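Local coordinates for protein acyl-coenzyme A oxidase 1 (Yarrowia lipolytica, PDB 5Y9D) that oxidises 2,3-saturated acyl-CoAs to (2E)-enoyl-CoAs with FAD as cofactor, passing the electrons to molecular oxygen to give hydrogen peroxide in peroxisomal beta-oxidation, at residues P72-T77 with V95-P100; K63-I68 with F647-F652; T58-K63 with E107-W112; L362-Y367 with C428-D433. One frame throughout, in Å; residues are numbered along the deposited sequence.

Contact 1 of 4, residues P72-T77 with V95-P100; sequences PVLSVT and VAALSP
L74 and L98 form the close, buried half of this contact. Their side chains slant across one another and touch through single methyls, L74 CD1 lying 3.8 Å from L98 CD2. Both leucines have CG anti to the carbonyl carbon (chi1 -59° in L74, -68° in L98), which in L98 carries the branch end nearer to L74 than its CB direction alone would. The other methyl of L74 turns to the preceding residue: CD2 comes within 4.3 Å of A97 CB. One leucine thus spans A97 and L98, near the end of helix 84-98 in the alpha-helical N-terminal region of the oxidase. The short 3-10 turn 72-74, in the loop that follows helix 55-70, therefore folds back against the helix to which that loop leads. Behind L98 stands T124 of helix 122-142, and the R94 side chain also packs on L74. Toward solvent the fit is looser. There V73, an exposed residue, comes no closer to A97 than 4.1 Å, CB to CB, and no hydrogen bond joins the two segments. A96 and S99, which do not touch 72-77, pack on F694 of the second subunit.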
loop_
_atom_site.group_PDB
_atom_site.type_symbol
_atom_site.label_atom_id
_atom_site.label_comp_id
_atom_site.label_asym_id
_atom_site.label_seq_id
_atom_site.Cartn_x
_atom_site.Cartn_y
_atom_site.Cartn_z
ATOM N N PRO A 72 -24.326 -7.775 19.327
ATOM C CA PRO A 72 -23.508 -6.776 19.989
ATOM C C PRO A 72 -22.085 -7.206 20.337
ATOM O O PRO A 72 -21.232 -6.340 20.477
ATOM C CB PRO A 72 -24.306 -6.450 21.259
ATOM C CG PRO A 72 -25.217 -7.599 21.481
ATOM C CD PRO A 72 -25.530 -8.110 20.113
ATOM N N VAL A 73 -21.817 -8.507 20.465
ATOM C CA VAL A 73 -20.444 -8.951 20.649
ATOM C C VAL A 73 -19.623 -8.574 19.430
ATOM O O VAL A 73 -18.457 -8.222 19.585
ATOM C CB VAL A 73 -20.276 -10.475 20.924
ATOM C CG1 VAL A 73 -18.803 -10.807 21.234
ATOM C CG2 VAL A 73 -21.139 -10.942 22.098
ATOM N N LEU A 74 -20.246 -8.585 18.245
ATOM C CA LEU A 74 -19.546 -8.386 16.952
ATOM C C LEU A 74 -19.420 -6.939 16.476
ATOM O O LEU A 74 -19.043 -6.684 15.331
ATOM C CB LEU A 74 -20.275 -9.140 15.842
ATOM C CG LEU A 74 -20.423 -10.655 15.993
ATOM C CD1 LEU A 74 -20.759 -11.313 14.659
ATOM C CD2 LEU A 74 -19.148 -11.255 16.563
ATOM N N SER A 75 -19.760 -5.983 17.324
ATOM C CA SER A 75 -19.905 -4.598 16.861
ATOM C C SER A 75 -18.515 -4.020 16.645
ATOM O O SER A 75 -17.634 -4.201 17.468
ATOM C CB SER A 75 -20.670 -3.775 17.894
ATOM O OG SER A 75 -20.371 -2.406 17.748
ATOM N N VAL A 76 -18.332 -3.295 15.559
ATOM C CA VAL A 76 -17.004 -2.778 15.193
ATOM C C VAL A 76 -16.824 -1.265 15.402
ATOM O O VAL A 76 -15.750 -0.728 15.157
ATOM C CB VAL A 76 -16.627 -3.237 13.766
ATOM C CG1 VAL A 76 -16.595 -4.755 13.742
ATOM C CG2 VAL A 76 -17.609 -2.729 12.704
ATOM N N THR A 77 -17.856 -0.611 15.915
ATOM C CA THR A 77 -17.825 0.795 16.299
ATOM C C THR A 77 -16.522 1.289 16.884
ATOM O O THR A 77 -16.018 2.279 16.456
ATOM C CB THR A 77 -18.876 1.099 17.411
ATOM O OG1 THR A 77 -20.024 0.252 17.269
ATOM C CG2 THR A 77 -19.287 2.531 17.375
ATOM N N VAL A 95 -15.024 -14.754 18.131
ATOM C CA VAL A 95 -14.929 -16.156 17.741
ATOM C C VAL A 95 -15.948 -17.011 18.505
ATOM O O VAL A 95 -16.639 -17.821 17.906
ATOM C CB VAL A 95 -13.494 -16.722 17.963
ATOM C CG1 VAL A 95 -13.464 -18.239 17.743
ATOM C CG2 VAL A 95 -12.519 -16.052 17.039
ATOM N N ALA A 96 -16.052 -16.816 19.812
ATOM C CA ALA A 96 -17.048 -17.537 20.603
ATOM C C ALA A 96 -18.471 -17.361 20.103
ATOM O O ALA A 96 -19.203 -18.317 19.972
ATOM C CB ALA A 96 -16.950 -17.140 22.061
ATOM N N ALA A 97 -18.838 -16.131 19.774
ATOM C CA ALA A 97 -20.204 -15.780 19.362
ATOM C C ALA A 97 -20.569 -16.329 17.995
ATOM O O ALA A 97 -21.766 -16.553 17.740
ATOM C CB ALA A 97 -20.380 -14.273 19.353
ATOM N N LEU A 98 -19.565 -16.525 17.130
ATOM C CA LEU A 98 -19.771 -17.119 15.805
ATOM C C LEU A 98 -19.777 -18.649 15.835
ATOM O O LEU A 98 -20.189 -19.292 14.875
ATOM C CB LEU A 98 -18.689 -16.648 14.816
ATOM C CG LEU A 98 -18.751 -15.163 14.448
ATOM C CD1 LEU A 98 -17.430 -14.750 13.813
ATOM C CD2 LEU A 98 -19.941 -14.864 13.523
ATOM N N SER A 99 -19.376 -19.240 16.948
ATOM C CA SER A 99 -19.205 -20.685 16.987
ATOM C C SER A 99 -20.477 -21.561 16.842
ATOM O O SER A 99 -20.400 -22.658 16.331
ATOM C CB SER A 99 -18.386 -21.086 18.222
ATOM O OG SER A 99 -19.197 -20.953 19.349
ATOM N N PRO A 100 -21.656 -21.085 17.258
ATOM C CA PRO A 100 -22.835 -21.910 16.950
ATOM C C PRO A 100 -23.031 -22.217 15.459
ATOM O O PRO A 100 -23.528 -23.300 15.083
ATOM C CB PRO A 100 -23.994 -21.055 17.430
ATOM C CG PRO A 100 -23.394 -20.084 18.400
ATOM C CD PRO A 100 -22.032 -19.797 17.864
#

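Contact 2 of 4, residues K63-I68 with F647-F652; sequences KIMSSI and FGLSDF
The ring of F652 is met by I68 at its far end: the carbonyl oxygen I68 O stands obliquely 3.8 Å from F652 CZ, and the methyl I68 CG2 is 4.1 Å from F652 CE1. The two side chains cross at about a right angle. With CG anti to the backbone N (chi1 177°), F652 reaches out toward helix 55-70; V76 and V120, from loops, also pack on it. The other aromatic residue, F647, is turned to different company and meets the ring of Y369, the planes inclined at about 45°. The second point of touch is aliphatic. M65 bends at its thioether (chi3 91°) and presents CE to L649 CD2 at 3.4 Å, the closest approach in the contact. The backbone directs L649 away from helix 55-70, yet its branch end returns to M65. These residues join the N-terminal helical region of the oxidase to its C-terminal helical part, where the chain leaves helix 640-646 at G648, whose phi is positive (92°), and enters helix 651-654. S650 is the N-cap of that short helix. Its OG accepts a weak, bent bond from F652 N at 3.3 Å and is also hydrogen-bonded to E69 OE2, tying the cap to the end of helix 55-70. L116, of helix 107-118, packs on M65, while F653 lies against both M65 and I68.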
loop_
_atom_site.group_PDB
_atom_site.type_symbol
_atom_site.label_atom_id
_atom_site.label_comp_id
_atom_site.label_asym_id
_atom_site.label_seq_id
_atom_site.Cartn_x
_atom_site.Cartn_y
_atom_site.Cartn_z
ATOM N N LYS A 63 -29.700 -12.386 5.215
ATOM C CA LYS A 63 -29.752 -13.108 6.487
ATOM C C LYS A 63 -28.399 -13.183 7.194
ATOM O O LYS A 63 -28.340 -13.041 8.409
ATOM C CB LYS A 63 -30.288 -14.534 6.328
ATOM C CG LYS A 63 -31.732 -14.740 6.787
ATOM C CD LYS A 63 -32.178 -16.207 6.697
ATOM C CE LYS A 63 -32.569 -16.625 5.281
ATOM N NZ LYS A 63 -33.364 -17.892 5.224
ATOM N N ILE A 64 -27.314 -13.411 6.466
ATOM C CA ILE A 64 -26.032 -13.501 7.136
ATOM C C ILE A 64 -25.705 -12.135 7.727
ATOM O O ILE A 64 -25.237 -12.026 8.869
ATOM C CB ILE A 64 -24.855 -13.916 6.216
ATOM C CG1 ILE A 64 -25.102 -15.217 5.462
ATOM C CG2 ILE A 64 -23.586 -14.039 7.034
ATOM C CD1 ILE A 64 -25.725 -16.271 6.300
ATOM N N MET A 65 -25.936 -11.098 6.925
ATOM C CA MET A 65 -25.485 -9.752 7.260
ATOM C C MET A 65 -26.240 -9.135 8.392
ATOM O O MET A 65 -25.624 -8.416 9.167
ATOM C CB MET A 65 -25.517 -8.848 6.040
ATOM C CG MET A 65 -24.448 -9.277 5.057
ATOM S SD MET A 65 -24.630 -8.579 3.423
ATOM C CE MET A 65 -23.627 -7.127 3.677
ATOM N N SER A 66 -27.544 -9.409 8.526
ATOM C CA SER A 66 -28.259 -8.911 9.711
ATOM C C SER A 66 -27.818 -9.625 10.981
ATOM O O SER A 66 -27.854 -9.044 12.058
ATOM C CB SER A 66 -29.769 -9.049 9.609
ATOM O OG SER A 66 -30.135 -9.437 8.327
ATOM N N SER A 67 -27.450 -10.894 10.888
ATOM C CA SER A 67 -26.919 -11.540 12.076
ATOM C C SER A 67 -25.661 -10.855 12.477
ATOM O O SER A 67 -25.516 -10.495 13.636
ATOM C CB SER A 67 -26.651 -13.011 11.874
ATOM O OG SER A 67 -27.887 -13.632 11.635
ATOM N N ILE A 68 -24.760 -10.633 11.533
ATOM C CA ILE A 68 -23.502 -9.963 11.871
ATOM C C ILE A 68 -23.704 -8.540 12.387
ATOM O O ILE A 68 -23.086 -8.176 13.359
ATOM C CB ILE A 68 -22.484 -10.021 10.729
ATOM C CG1 ILE A 68 -22.151 -11.476 10.374
ATOM C CG2 ILE A 68 -21.176 -9.360 11.141
ATOM C CD1 ILE A 68 -21.708 -11.656 8.942
ATOM N N PHE A 647 -24.183 -2.998 -4.406
ATOM C CA PHE A 647 -23.467 -3.924 -3.494
ATOM C C PHE A 647 -24.290 -4.500 -2.302
ATOM O O PHE A 647 -24.063 -5.624 -1.899
ATOM C CB PHE A 647 -22.148 -3.337 -3.010
ATOM C CG PHE A 647 -21.166 -3.124 -4.098
ATOM C CD1 PHE A 647 -21.037 -4.050 -5.096
ATOM C CD2 PHE A 647 -20.394 -1.992 -4.138
ATOM C CE1 PHE A 647 -20.144 -3.863 -6.114
ATOM C CE2 PHE A 647 -19.501 -1.793 -5.154
ATOM C CZ PHE A 647 -19.375 -2.729 -6.144
ATOM N N GLY A 648 -25.196 -3.722 -1.727
ATOM C CA GLY A 648 -26.143 -4.140 -0.731
ATOM C C GLY A 648 -25.657 -3.943 0.683
ATOM O O GLY A 648 -26.230 -4.513 1.585
ATOM N N LEU A 649 -24.615 -3.134 0.872
ATOM C CA LEU A 649 -24.024 -2.864 2.192
ATOM C C LEU A 649 -24.750 -1.865 3.097
ATOM O O LEU A 649 -24.937 -0.719 2.734
ATOM C CB LEU A 649 -22.603 -2.370 2.026
ATOM C CG LEU A 649 -21.729 -3.391 1.307
ATOM C CD1 LEU A 649 -20.298 -2.927 1.271
ATOM C CD2 LEU A 649 -21.858 -4.737 2.004
ATOM N N SER A 650 -25.127 -2.304 4.297
ATOM C CA SER A 650 -25.660 -1.400 5.307
ATOM C C SER A 650 -24.512 -0.554 5.841
ATOM O O SER A 650 -23.362 -0.783 5.479
ATOM C CB SER A 650 -26.283 -2.191 6.429
ATOM O OG SER A 650 -25.294 -2.737 7.291
ATOM N N ASP A 651 -24.815 0.414 6.696
ATOM C CA ASP A 651 -23.776 1.305 7.231
ATOM C C ASP A 651 -22.838 0.578 8.188
ATOM O O ASP A 651 -21.673 0.981 8.370
ATOM C CB ASP A 651 -24.362 2.556 7.889
ATOM C CG ASP A 651 -24.835 3.604 6.858
ATOM O OD1 ASP A 651 -24.484 3.534 5.660
ATOM O OD2 ASP A 651 -25.561 4.523 7.252
ATOM N N PHE A 652 -23.304 -0.511 8.761
ATOM C CA PHE A 652 -22.459 -1.297 9.599
ATOM C C PHE A 652 -21.245 -1.822 8.788
ATOM O O PHE A 652 -20.110 -1.766 9.263
ATOM C CB PHE A 652 -23.275 -2.469 10.192
ATOM C CG PHE A 652 -22.465 -3.405 11.042
ATOM C CD1 PHE A 652 -21.682 -4.390 10.457
ATOM C CD2 PHE A 652 -22.471 -3.292 12.428
ATOM C CE1 PHE A 652 -20.934 -5.252 11.235
ATOM C CE2 PHE A 652 -21.725 -4.153 13.206
ATOM C CZ PHE A 652 -20.967 -5.146 12.619
#

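Contact 3 of 4, residues T58-K63 with E107-W112; sequences TQIVEK and EKLSLW
This is a helix-helix crossing of small apolar surfaces near the outside of the N-terminal alpha-helical domain, between helices 55-70 and 107-118. The axes of the segments 58-63 and 107-112 approach to 10.9 Å and cross at -54°, and the contact has no hydrogen bond; the evidence for it is side-chain fit. W112 supplies the flat surface. In its plane, at the edge of the six-membered ring, I60 CG2 lies 3.9 Å from W112 CZ3. V61 CG2 is 3.8 Å above the ring plane, offset toward the rim, while K108 CG of the preceding turn sits on the opposite side. Replacing W112 by an alanine would probably open a gap beside the CG2 methyls of I60 and V61, and would leave the aliphatic part of K108 without its support. W112 NE1 is hydrogen-bonded, and E62, which takes no part in the crossing, makes a salt bridge with R45. I60 also serves the other helix's L109, at about a right angle to it. Because I60 CG2 is anti to the backbone N (chi1 -74° for CG1), this one methyl meets the ring edge and also L109 CD2, at 3.5 Å.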
loop_
_atom_site.group_PDB
_atom_site.type_symbol
_atom_site.label_atom_id
_atom_site.label_comp_id
_atom_site.label_asym_id
_atom_site.label_seq_id
_atom_site.Cartn_x
_atom_site.Cartn_y
_atom_site.Cartn_z
ATOM N N THR A 58 -29.276 -13.547 -2.718
ATOM C CA THR A 58 -29.355 -12.278 -2.037
ATOM C C THR A 58 -30.074 -12.372 -0.699
ATOM O O THR A 58 -29.642 -11.742 0.279
ATOM C CB THR A 58 -30.046 -11.262 -2.919
ATOM O OG1 THR A 58 -29.255 -11.125 -4.100
ATOM C CG2 THR A 58 -30.156 -9.922 -2.217
ATOM N N GLN A 59 -31.148 -13.155 -0.640
ATOM C CA GLN A 59 -31.866 -13.307 0.619
ATOM C C GLN A 59 -30.996 -13.970 1.666
ATOM O O GLN A 59 -31.011 -13.569 2.827
ATOM C CB GLN A 59 -33.167 -14.070 0.439
ATOM C CG GLN A 59 -34.347 -13.175 0.083
ATOM C CD GLN A 59 -35.635 -13.974 -0.082
ATOM O OE1 GLN A 59 -36.074 -14.675 0.855
ATOM N NE2 GLN A 59 -36.239 -13.891 -1.277
ATOM N N ILE A 60 -30.227 -14.969 1.239
ATOM C CA ILE A 60 -29.345 -15.701 2.123
ATOM C C ILE A 60 -28.222 -14.773 2.566
ATOM O O ILE A 60 -27.841 -14.737 3.737
ATOM C CB ILE A 60 -28.810 -16.956 1.420
ATOM C CG1 ILE A 60 -29.919 -17.997 1.343
ATOM C CG2 ILE A 60 -27.619 -17.556 2.159
ATOM C CD1 ILE A 60 -29.601 -19.173 0.431
ATOM N N VAL A 61 -27.699 -14.004 1.630
ATOM C CA VAL A 61 -26.656 -13.018 1.954
ATOM C C VAL A 61 -27.151 -11.962 2.936
ATOM O O VAL A 61 -26.407 -11.578 3.849
ATOM C CB VAL A 61 -26.088 -12.379 0.674
ATOM C CG1 VAL A 61 -25.364 -11.064 0.960
ATOM C CG2 VAL A 61 -25.181 -13.395 -0.006
ATOM N N GLU A 62 -28.399 -11.525 2.772
ATOM C CA GLU A 62 -29.006 -10.563 3.708
ATOM C C GLU A 62 -29.196 -11.155 5.117
ATOM O O GLU A 62 -28.853 -10.495 6.085
ATOM C CB GLU A 62 -30.306 -9.968 3.136
ATOM C CG GLU A 62 -29.976 -8.839 2.148
ATOM C CD GLU A 62 -31.160 -8.288 1.353
ATOM O OE1 GLU A 62 -32.193 -8.992 1.190
ATOM O OE2 GLU A 62 -31.031 -7.140 0.858
ATOM N N LYS A 63 -29.700 -12.386 5.215
ATOM C CA LYS A 63 -29.752 -13.108 6.487
ATOM C C LYS A 63 -28.399 -13.183 7.194
ATOM O O LYS A 63 -28.340 -13.041 8.409
ATOM C CB LYS A 63 -30.288 -14.534 6.328
ATOM C CG LYS A 63 -31.732 -14.740 6.787
ATOM C CD LYS A 63 -32.178 -16.207 6.697
ATOM C CE LYS A 63 -32.569 -16.625 5.281
ATOM N NZ LYS A 63 -33.364 -17.892 5.224
ATOM N N GLU A 107 -21.366 -25.635 3.556
ATOM C CA GLU A 107 -20.114 -25.102 2.994
ATOM C C GLU A 107 -20.299 -23.672 2.452
ATOM O O GLU A 107 -19.503 -22.766 2.742
ATOM C CB GLU A 107 -19.586 -26.014 1.880
ATOM C CG GLU A 107 -18.171 -26.526 2.126
ATOM C CD GLU A 107 -18.119 -27.640 3.158
ATOM O OE1 GLU A 107 -17.007 -28.107 3.500
ATOM O OE2 GLU A 107 -19.194 -28.060 3.635
ATOM N N LYS A 108 -21.371 -23.475 1.688
ATOM C CA LYS A 108 -21.680 -22.172 1.089
ATOM C C LYS A 108 -21.900 -21.105 2.171
ATOM O O LYS A 108 -21.287 -20.036 2.119
ATOM C CB LYS A 108 -22.900 -22.295 0.169
ATOM C CG LYS A 108 -23.088 -21.159 -0.833
ATOM C CD LYS A 108 -23.299 -21.666 -2.270
ATOM C CE LYS A 108 -24.608 -22.436 -2.449
ATOM N NZ LYS A 108 -25.820 -21.579 -2.254
ATOM N N LEU A 109 -22.740 -21.412 3.163
ATOM C CA LEU A 109 -22.946 -20.496 4.301
ATOM C C LEU A 109 -21.658 -20.182 5.054
ATOM O O LEU A 109 -21.430 -19.040 5.441
ATOM C CB LEU A 109 -24.009 -21.020 5.280
ATOM C CG LEU A 109 -25.435 -21.127 4.715
ATOM C CD1 LEU A 109 -26.490 -21.009 5.793
ATOM C CD2 LEU A 109 -25.702 -20.072 3.654
ATOM N N SER A 110 -20.808 -21.180 5.235
ATOM C CA SER A 110 -19.589 -21.006 6.005
ATOM C C SER A 110 -18.707 -20.052 5.242
ATOM O O SER A 110 -18.281 -19.037 5.791
ATOM C CB SER A 110 -18.929 -22.372 6.294
ATOM O OG SER A 110 -17.511 -22.343 6.350
ATOM N N LEU A 111 -18.470 -20.333 3.961
ATOM C CA LEU A 111 -17.704 -19.421 3.105
ATOM C C LEU A 111 -18.242 -17.999 3.256
ATOM O O LEU A 111 -17.487 -17.068 3.587
ATOM C CB LEU A 111 -17.776 -19.848 1.638
ATOM C CG LEU A 111 -16.923 -21.073 1.250
ATOM C CD1 LEU A 111 -17.336 -21.674 -0.094
ATOM C CD2 LEU A 111 -15.426 -20.739 1.244
ATOM N N TRP A 112 -19.555 -17.845 3.038
ATOM C CA TRP A 112 -20.172 -16.529 2.961
ATOM C C TRP A 112 -20.169 -15.818 4.284
ATOM O O TRP A 112 -19.933 -14.641 4.358
ATOM C CB TRP A 112 -21.581 -16.611 2.379
ATOM C CG TRP A 112 -21.606 -16.898 0.873
ATOM C CD1 TRP A 112 -20.523 -16.964 0.004
ATOM C CD2 TRP A 112 -22.762 -17.092 0.069
ATOM N NE1 TRP A 112 -20.954 -17.206 -1.274
ATOM C CE2 TRP A 112 -22.320 -17.298 -1.265
ATOM C CE3 TRP A 112 -24.123 -17.163 0.343
ATOM C CZ2 TRP A 112 -23.206 -17.554 -2.316
ATOM C CZ3 TRP A 112 -25.009 -17.416 -0.711
ATOM C CH2 TRP A 112 -24.547 -17.595 -2.018
#

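Contact 4 of 4, residues L362-Y367 with C428-D433; sequences LPLLAY and CAKIID
Apolar packing between L364 and I431 carries most of this contact. Their CA atoms are 6.5 Å apart, and L364 CB meets I431 CG1 at 4.0 Å, so the touching atoms lie close to the two backbones. I431 CG1 is anti to the carbonyl carbon (chi1 -73°), and the CD1 methyl beyond it comes to 4.1 Å from the backbone oxygen L364 O. A second kind of contact sets an aliphatic branch against a charged end. K430 crosses L364 at about a right angle, its chain extended as far as CE and bent at the last torsion (chi4 -96°), which puts NZ 4.1 Å from L364 CD2; this is van der Waals contact, for no hydrogen bond links the segments. In the backbone, helix 355-391 is kinked here, since the N atoms of P363 and L364 make no bond to the turn before. Beyond it the helical bonds are regular, as Y367 N to P363 O at 2.8 Å. The pair belongs to the C-alpha1 helical domain, where helices 355-391 and 400-437 pack as in the helix bundle of the acyl-CoA dehydrogenase fold. W602 of helix 589-606 lies against L364, and S323 and L327 of helix 306-334 lie against I431.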
loop_
_atom_site.group_PDB
_atom_site.type_symbol
_atom_site.label_atom_id
_atom_site.label_comp_id
_atom_site.label_asym_id
_atom_site.label_seq_id
_atom_site.Cartn_x
_atom_site.Cartn_y
_atom_site.Cartn_z
ATOM N N LEU A 362 -13.615 4.658 -11.424
ATOM C CA LEU A 362 -14.650 3.881 -12.106
ATOM C C LEU A 362 -14.116 2.610 -12.782
ATOM O O LEU A 362 -14.781 1.563 -12.811
ATOM C CB LEU A 362 -15.391 4.782 -13.090
ATOM C CG LEU A 362 -16.138 5.941 -12.398
ATOM C CD1 LEU A 362 -17.025 6.689 -13.385
ATOM C CD2 LEU A 362 -16.984 5.463 -11.216
ATOM N N PRO A 363 -12.889 2.665 -13.295
ATOM C CA PRO A 363 -12.403 1.403 -13.839
ATOM C C PRO A 363 -12.179 0.382 -12.741
ATOM O O PRO A 363 -12.471 -0.794 -12.914
ATOM C CB PRO A 363 -11.095 1.783 -14.526
ATOM C CG PRO A 363 -11.128 3.297 -14.657
ATOM C CD PRO A 363 -11.969 3.785 -13.521
ATOM N N LEU A 364 -11.681 0.845 -11.613
ATOM C CA LEU A 364 -11.596 0.021 -10.419
ATOM C C LEU A 364 -12.992 -0.490 -10.003
ATOM O O LEU A 364 -13.142 -1.675 -9.641
ATOM C CB LEU A 364 -10.869 0.786 -9.288
ATOM C CG LEU A 364 -9.496 1.400 -9.651
ATOM C CD1 LEU A 364 -8.908 2.207 -8.506
ATOM C CD2 LEU A 364 -8.480 0.364 -10.134
ATOM N N LEU A 365 -14.029 0.345 -10.123
ATOM C CA LEU A 365 -15.410 -0.174 -9.926
ATOM C C LEU A 365 -15.744 -1.357 -10.851
ATOM O O LEU A 365 -16.337 -2.337 -10.439
ATOM C CB LEU A 365 -16.479 0.907 -10.084
ATOM C CG LEU A 365 -17.914 0.407 -9.834
ATOM C CD1 LEU A 365 -18.071 -0.220 -8.448
ATOM C CD2 LEU A 365 -18.932 1.520 -10.010
ATOM N N ALA A 366 -15.361 -1.246 -12.105
ATOM C CA ALA A 366 -15.572 -2.338 -13.039
ATOM C C ALA A 366 -14.715 -3.556 -12.687
ATOM O O ALA A 366 -15.216 -4.686 -12.672
ATOM C CB ALA A 366 -15.305 -1.876 -14.444
ATOM N N TYR A 367 -13.462 -3.322 -12.338
ATOM C CA TYR A 367 -12.565 -4.400 -11.879
ATOM C C TYR A 367 -13.306 -5.166 -10.814
ATOM O O TYR A 367 -13.502 -6.375 -10.916
ATOM C CB TYR A 367 -11.238 -3.838 -11.287
ATOM C CG TYR A 367 -10.067 -4.791 -11.196
ATOM C CD1 TYR A 367 -10.229 -6.166 -11.306
ATOM C CD2 TYR A 367 -8.777 -4.317 -10.983
ATOM C CE1 TYR A 367 -9.154 -7.037 -11.236
ATOM C CE2 TYR A 367 -7.692 -5.182 -10.913
ATOM C CZ TYR A 367 -7.905 -6.548 -11.026
ATOM O OH TYR A 367 -6.866 -7.450 -10.947
ATOM N N CYS A 428 -7.202 -5.815 -5.182
ATOM C CA CYS A 428 -7.806 -5.273 -3.955
ATOM C C CYS A 428 -6.870 -4.338 -3.208
ATOM O O CYS A 428 -7.266 -3.233 -2.857
ATOM C CB CYS A 428 -8.229 -6.388 -2.991
ATOM S SG CYS A 428 -9.181 -5.797 -1.552
ATOM N N ALA A 429 -5.640 -4.769 -2.946
ATOM C CA ALA A 429 -4.629 -3.883 -2.361
ATOM C C ALA A 429 -4.627 -2.520 -3.086
ATOM O O ALA A 429 -4.710 -1.481 -2.424
ATOM C CB ALA A 429 -3.239 -4.513 -2.405
ATOM N N LYS A 430 -4.579 -2.543 -4.429
ATOM C CA LYS A 430 -4.517 -1.307 -5.220
ATOM C C LYS A 430 -5.797 -0.483 -5.096
ATOM O O LYS A 430 -5.763 0.742 -5.073
ATOM C CB LYS A 430 -4.224 -1.609 -6.705
ATOM C CG LYS A 430 -3.967 -0.375 -7.561
ATOM C CD LYS A 430 -3.937 -0.761 -9.036
ATOM C CE LYS A 430 -3.417 0.371 -9.948
ATOM N NZ LYS A 430 -4.470 1.223 -10.597
ATOM N N ILE A 431 -6.927 -1.153 -5.021
ATOM C CA ILE A 431 -8.203 -0.459 -4.896
ATOM C C ILE A 431 -8.297 0.275 -3.546
ATOM O O ILE A 431 -8.603 1.471 -3.477
ATOM C CB ILE A 431 -9.347 -1.445 -5.116
ATOM C CG1 ILE A 431 -9.423 -1.795 -6.600
ATOM C CG2 ILE A 431 -10.664 -0.866 -4.662
ATOM C CD1 ILE A 431 -10.293 -2.987 -6.932
ATOM N N ILE A 432 -7.978 -0.435 -2.484
ATOM C CA ILE A 432 -8.057 0.127 -1.149
ATOM C C ILE A 432 -7.205 1.379 -1.116
ATOM O O ILE A 432 -7.639 2.400 -0.546
ATOM C CB ILE A 432 -7.529 -0.855 -0.074
ATOM C CG1 ILE A 432 -8.407 -2.106 0.022
ATOM C CG2 ILE A 432 -7.440 -0.176 1.277
ATOM C CD1 ILE A 432 -7.908 -3.138 1.020
ATOM N N ASP A 433 -6.002 1.259 -1.715
ATOM C CA ASP A 433 -5.000 2.325 -1.767
ATOM C C ASP A 433 -5.384 3.515 -2.636
ATOM O O ASP A 433 -5.220 4.652 -2.201
ATOM C CB ASP A 433 -3.647 1.781 -2.259
ATOM C CG ASP A 433 -2.510 2.835 -2.160
ATOM O OD1 ASP A 433 -1.942 3.073 -1.063
ATOM O OD2 ASP A 433 -2.174 3.419 -3.209
#

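From the N terminus, helix 55-70 opens two loops at once. Its residues 58-63 meet 107-112 in contact 3, and its residues 63-68 meet 647-652 in contact 2, so these contacts share K63 and cross along the chain. Contact 1, closing the short loop between 72-77 and 95-100, nests inside both. Contact 4 comes after contact 3 in series and closes a helical hairpin nested within the long loop of contact 2. Contacts 1 and 3 tie the N-terminal helices together, contact 4 the C-alpha1 helices, and contact 2 joins N-terminal to C-terminal helical regions. Contact 2 also touches both nested neighbours: L74 O is 3.7 Å from F652 CZ, and F647 CZ is 3.6 Å from L365 CD1.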